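Local coordinates for protein beta-L-arabinobiosidase (Bacteroides thetaiotaomicron, PDB 5MQR) that is a multidomain glycoside hydrolase of a human gut bacterium that probably releases arabinose-containing units from complex plant pectin, at residues R761-G766 with P1034-T1039; I1030-R1035 with V1059-H1064. One frame throughout, in Å; residues are numbered along the deposited sequence.

How the interactions relate
Both interactions use the loop that follows helix 1022-1029, and they share Pro1034 and Arg1035. Interaction 1 sets the loop against the end of helix 754-765 in the helical hydrolase region; interaction 2 sets it against a hairpin tip of the C-terminal sheet. Interaction 2 lies nearer the centre of the chain and draws more on buried residues, combining apolar contacts with a direct hydrogen bond to a tyrosine hydroxyl. Interaction 1, farther out, is apolar and has no direct hydrogen bond, its polar link being a water. Helix and hairpin also meet each other: His1062 NE2 lies 2.8 Å from Met763 O, and His1062 N lies 2.8 Å from Val764 O, both probable hydrogen bonds.

Interaction 1 of 2, residues R761-G766 with P1034-T1039; sequences RYMVDG and PRLDDT
Met763, a selenomethionine, sets CG beside its backbone N (chi1 -76°), and a bend at chi3 (110°) folds its terminal methyl onto the loop backbone at Pro1034 and Arg1035. It sits in the last turn of helix 754-765, part of the mainly helical hydrolase region, consistent with the (alpha/alpha)6 barrel of six-hairpin glycosidases, while 1034-1039 belongs to the loop that leads into strand 1040-1042. The contact thus ties the helical region to the C-terminal beta region.

The selenomethionine spreads along the loop. Its CB packs on Pro1034 CB at 3.9 Å, its CG touches Leu1036 CD2 at 3.6 Å, and its CE lies 3.5 Å from Pro1034 O and also touches Arg1035 CA. On one flank, Val764 CG2 lies alongside the proline ring, 4.0 Å from Pro1034 CG. On the other, Leu1036 CD2 meets the edge of the Tyr762 ring nearly in its plane, 3.9 Å from CE2, with the two side chains at about a right angle. Ile835 of helix 820-839 also packs on Leu1036. Polar contact across this interface runs through one water, which lies 2.7 Å from Tyr762 OH and donates to Leu1036 O.

The CB of Arg1035 points away from the helix, and its guanidinium grips Asp1037 side-on, NE to OD1 and NH2 to OD2, while NH1 forms a salt bridge with Glu1041. Asp1037 also closes an Asx turn: its OD1 takes hydrogen bonds from Arg1035 NE, at 2.9 Å, and from Thr1039 N, at 3.1 Å, the two donors approaching from opposite faces of the carboxylate.

Interaction 2 of 2, residues I1030-R1035 with V1059-H1064; sequences IGLRPR and VLYHGH
Tyr1061 ends strand 1053-1061 of a beta hairpin with a two-residue loop (His1062 and Gly1063), and its ring meets Leu1032, Pro1034 and Arg1035. From CB, the ring leaves with CG anti to the backbone N (chi1 179°), which carries the hydroxyl out to the backbone of Pro1034 and Arg1035. CD1 lies 4.3 Å from Leu1032 CD2. Next along the ring, CE1 lies against Pro1034, 3.9 Å from CA, which meets the ring at its edge, and 4.1 Å from CB. At the tip, OH accepts a somewhat bent hydrogen bond from Arg1035 N (2.9 Å, 150°). A water 3.2 Å from that OH donates to it and also to Arg1033 O, giving a second, indirect tie to the loop.

At the base of the contact, Leu1032 CD2 and Val1059 CG1 meet tip to tip at 4.1 Å. Over one face of the tyrosine ring lies His1062, with CD2 3.3 Å above the plane and over its centre; its NE2 makes a probable hydrogen bond to Met763 O of helix 754-765. The type I' turn from Tyr1061 to His1064 is closed by backbone hydrogen bonds between those two residues, and His1064 ND1 also donates to His1062 O at 3.0 Å.

With the amide of Arg1035 and the water both donating, the phenol oxygen of Tyr1061 acts toward the loop as a double acceptor.

Interaction 1 of 2, residues R761-G766 with P1034-T1039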
# COMPACT_ATOMS: atom_id res chain seq x y z
N ARG A 761 1.97 8.17 28.73
CA ARG A 761 2.22 6.78 28.42
C ARG A 761 0.92 6.04 28.25
O ARG A 761 0.75 5.33 27.27
CB ARG A 761 3.05 6.07 29.49
CG ARG A 761 3.62 4.76 28.97
CD ARG A 761 3.84 3.75 30.05
NE ARG A 761 4.21 2.47 29.46
CZ ARG A 761 4.55 1.39 30.15
NH1 ARG A 761 4.58 1.40 31.47
NH2 ARG A 761 4.86 0.28 29.50
N TYR A 762 0.01 6.21 29.21
CA TYR A 762 -1.32 5.62 29.14
C TYR A 762 -2.08 5.98 27.85
O TYR A 762 -2.71 5.12 27.25
CB TYR A 762 -2.16 5.94 30.39
CG TYR A 762 -3.60 5.54 30.24
CD1 TYR A 762 -3.97 4.20 30.28
CD2 TYR A 762 -4.61 6.51 30.01
CE1 TYR A 762 -5.31 3.81 30.09
CE2 TYR A 762 -5.93 6.14 29.84
CZ TYR A 762 -6.27 4.79 29.89
OH TYR A 762 -7.57 4.41 29.73
N MSE A 763 -1.99 7.23 27.42
CA MSE A 763 -2.62 7.67 26.17
C MSE A 763 -2.09 6.99 24.92
O MSE A 763 -2.76 6.99 23.89
CB MSE A 763 -2.49 9.18 26.00
CG MSE A 763 -3.46 9.94 26.91
SE MSE A 763 -3.00 11.88 26.94
CE MSE A 763 -4.57 12.47 25.95
N VAL A 764 -0.87 6.47 24.96
CA VAL A 764 -0.35 5.62 23.91
C VAL A 764 -0.76 4.16 24.13
O VAL A 764 -1.35 3.56 23.24
CB VAL A 764 1.17 5.73 23.76
CG1 VAL A 764 1.74 4.65 22.84
CG2 VAL A 764 1.52 7.11 23.22
N ASP A 765 -0.44 3.58 25.28
CA ASP A 765 -0.60 2.12 25.40
C ASP A 765 -1.98 1.61 25.88
O ASP A 765 -2.26 0.45 25.74
CB ASP A 765 0.56 1.46 26.18
CG ASP A 765 0.54 1.75 27.69
OD1 ASP A 765 -0.51 2.16 28.24
OD2 ASP A 765 1.60 1.56 28.33
N GLY A 766 -2.80 2.46 26.45
CA GLY A 766 -4.11 2.07 26.94
C GLY A 766 -4.14 1.13 28.13
O GLY A 766 -5.21 0.64 28.46
N PRO A 1034 -1.83 11.49 20.57
CA PRO A 1034 -2.43 10.49 21.47
C PRO A 1034 -3.60 11.02 22.25
O PRO A 1034 -3.63 12.19 22.58
CB PRO A 1034 -1.27 10.11 22.40
CG PRO A 1034 -0.04 10.45 21.60
CD PRO A 1034 -0.40 11.68 20.83
N ARG A 1035 -4.58 10.15 22.51
CA ARG A 1035 -5.82 10.52 23.19
C ARG A 1035 -6.24 9.47 24.19
O ARG A 1035 -5.81 8.33 24.12
CB ARG A 1035 -6.95 10.68 22.19
CG ARG A 1035 -6.77 11.83 21.22
CD ARG A 1035 -7.61 11.60 20.00
NE ARG A 1035 -9.04 11.69 20.31
CZ ARG A 1035 -9.87 12.65 19.90
NH1 ARG A 1035 -9.45 13.64 19.12
NH2 ARG A 1035 -11.15 12.62 20.26
N LEU A 1036 -7.13 9.87 25.09
CA LEU A 1036 -7.71 8.97 26.11
C LEU A 1036 -8.79 8.06 25.56
O LEU A 1036 -9.06 7.02 26.14
CB LEU A 1036 -8.32 9.78 27.25
CG LEU A 1036 -7.36 10.67 28.02
CD1 LEU A 1036 -8.11 11.73 28.80
CD2 LEU A 1036 -6.47 9.84 28.92
N ASP A 1037 -9.42 8.46 24.46
CA ASP A 1037 -10.63 7.78 23.96
C ASP A 1037 -10.26 6.81 22.82
O ASP A 1037 -9.09 6.49 22.65
CB ASP A 1037 -11.69 8.84 23.56
CG ASP A 1037 -11.28 9.70 22.36
OD1 ASP A 1037 -10.24 9.42 21.72
OD2 ASP A 1037 -11.99 10.68 22.03
N ASP A 1038 -11.25 6.36 22.04
CA ASP A 1038 -11.06 5.37 20.99
C ASP A 1038 -10.91 5.99 19.60
O ASP A 1038 -11.01 5.29 18.59
CB ASP A 1038 -12.25 4.39 20.99
CG ASP A 1038 -12.54 3.83 22.37
OD1 ASP A 1038 -11.57 3.72 23.17
OD2 ASP A 1038 -13.73 3.53 22.67
N THR A 1039 -10.67 7.29 19.53
CA THR A 1039 -10.63 8.00 18.26
C THR A 1039 -9.15 8.17 17.88
O THR A 1039 -8.31 8.42 18.73
CB THR A 1039 -11.43 9.33 18.37
OG1 THR A 1039 -12.83 9.03 18.40
CG2 THR A 1039 -11.15 10.27 17.21
O HOH W 1 -9.16 6.43 28.84

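Interaction 2 of 2, residues I1030-R1035 with V1059-H1064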
# COMPACT_ATOMS: atom_id res chain seq x y z
N ILE A 1030 4.86 13.36 11.87
CA ILE A 1030 3.83 12.45 11.36
C ILE A 1030 2.47 12.81 11.94
O ILE A 1030 1.44 12.65 11.29
CB ILE A 1030 4.15 10.98 11.72
CG1 ILE A 1030 5.46 10.53 11.07
CG2 ILE A 1030 3.02 10.03 11.29
CD1 ILE A 1030 5.36 10.29 9.58
N GLY A 1031 2.47 13.31 13.18
CA GLY A 1031 1.30 13.94 13.73
C GLY A 1031 0.28 13.02 14.37
O GLY A 1031 -0.89 13.41 14.48
N LEU A 1032 0.69 11.84 14.84
CA LEU A 1032 -0.23 11.03 15.64
C LEU A 1032 -0.43 11.70 16.99
O LEU A 1032 0.52 11.84 17.75
CB LEU A 1032 0.30 9.62 15.84
CG LEU A 1032 -0.51 8.68 16.76
CD1 LEU A 1032 -1.93 8.45 16.27
CD2 LEU A 1032 0.22 7.35 16.87
N ARG A 1033 -1.66 12.11 17.28
CA ARG A 1033 -1.97 12.83 18.52
C ARG A 1033 -2.61 11.94 19.58
O ARG A 1033 -3.80 11.65 19.52
CB ARG A 1033 -2.89 14.03 18.22
CG ARG A 1033 -2.39 14.93 17.07
CD ARG A 1033 -1.06 15.61 17.36
NE ARG A 1033 -1.13 16.48 18.54
CZ ARG A 1033 -0.08 17.01 19.17
NH1 ARG A 1033 1.17 16.77 18.77
NH2 ARG A 1033 -0.28 17.79 20.24
N PRO A 1034 -1.83 11.49 20.57
CA PRO A 1034 -2.43 10.49 21.47
C PRO A 1034 -3.60 11.02 22.25
O PRO A 1034 -3.63 12.19 22.58
CB PRO A 1034 -1.27 10.11 22.40
CG PRO A 1034 -0.04 10.45 21.60
CD PRO A 1034 -0.40 11.68 20.83
N ARG A 1035 -4.58 10.15 22.51
CA ARG A 1035 -5.82 10.52 23.19
C ARG A 1035 -6.24 9.47 24.19
O ARG A 1035 -5.81 8.33 24.12
CB ARG A 1035 -6.95 10.68 22.19
CG ARG A 1035 -6.77 11.83 21.22
CD ARG A 1035 -7.61 11.60 20.00
NE ARG A 1035 -9.04 11.69 20.31
CZ ARG A 1035 -9.87 12.65 19.90
NH1 ARG A 1035 -9.45 13.64 19.12
NH2 ARG A 1035 -11.15 12.62 20.26
N VAL A 1059 3.05 0.70 14.76
CA VAL A 1059 2.84 1.46 15.98
C VAL A 1059 1.87 0.68 16.87
O VAL A 1059 0.77 0.33 16.42
CB VAL A 1059 2.25 2.85 15.68
CG1 VAL A 1059 1.91 3.60 16.98
CG2 VAL A 1059 3.19 3.68 14.82
N LEU A 1060 2.26 0.41 18.12
CA LEU A 1060 1.33 -0.17 19.09
C LEU A 1060 0.65 0.96 19.83
O LEU A 1060 1.27 1.65 20.64
CB LEU A 1060 2.03 -1.10 20.07
CG LEU A 1060 1.11 -1.97 20.96
CD1 LEU A 1060 0.18 -2.85 20.12
CD2 LEU A 1060 1.98 -2.83 21.87
N TYR A 1061 -0.62 1.16 19.54
CA TYR A 1061 -1.40 2.27 20.09
C TYR A 1061 -2.73 1.70 20.54
O TYR A 1061 -3.49 1.21 19.70
CB TYR A 1061 -1.61 3.35 19.01
CG TYR A 1061 -2.43 4.53 19.48
CD1 TYR A 1061 -1.83 5.59 20.18
CD2 TYR A 1061 -3.82 4.58 19.27
CE1 TYR A 1061 -2.58 6.68 20.63
CE2 TYR A 1061 -4.57 5.66 19.71
CZ TYR A 1061 -3.95 6.70 20.39
OH TYR A 1061 -4.68 7.76 20.85
N HIS A 1062 -3.01 1.75 21.84
CA HIS A 1062 -4.28 1.26 22.39
C HIS A 1062 -4.59 -0.22 22.04
O HIS A 1062 -5.74 -0.60 21.77
CB HIS A 1062 -5.46 2.17 21.94
CG HIS A 1062 -5.46 3.51 22.58
ND1 HIS A 1062 -6.61 4.10 23.05
CD2 HIS A 1062 -4.46 4.39 22.83
CE1 HIS A 1062 -6.32 5.28 23.56
NE2 HIS A 1062 -5.02 5.48 23.45
N GLY A 1063 -3.56 -1.06 22.09
CA GLY A 1063 -3.73 -2.48 21.77
C GLY A 1063 -3.94 -2.82 20.31
O GLY A 1063 -4.21 -3.95 20.02
N HIS A 1064 -3.78 -1.86 19.41
CA HIS A 1064 -3.93 -2.04 17.97
C HIS A 1064 -2.64 -1.64 17.29
O HIS A 1064 -1.87 -0.87 17.84
CB HIS A 1064 -5.07 -1.16 17.47
CG HIS A 1064 -6.41 -1.64 17.89
ND1 HIS A 1064 -6.88 -1.52 19.19
CD2 HIS A 1064 -7.38 -2.28 17.19
CE1 HIS A 1064 -8.09 -2.06 19.26
NE2 HIS A 1064 -8.41 -2.52 18.07
O HOH W 2 -5.01 9.53 18.21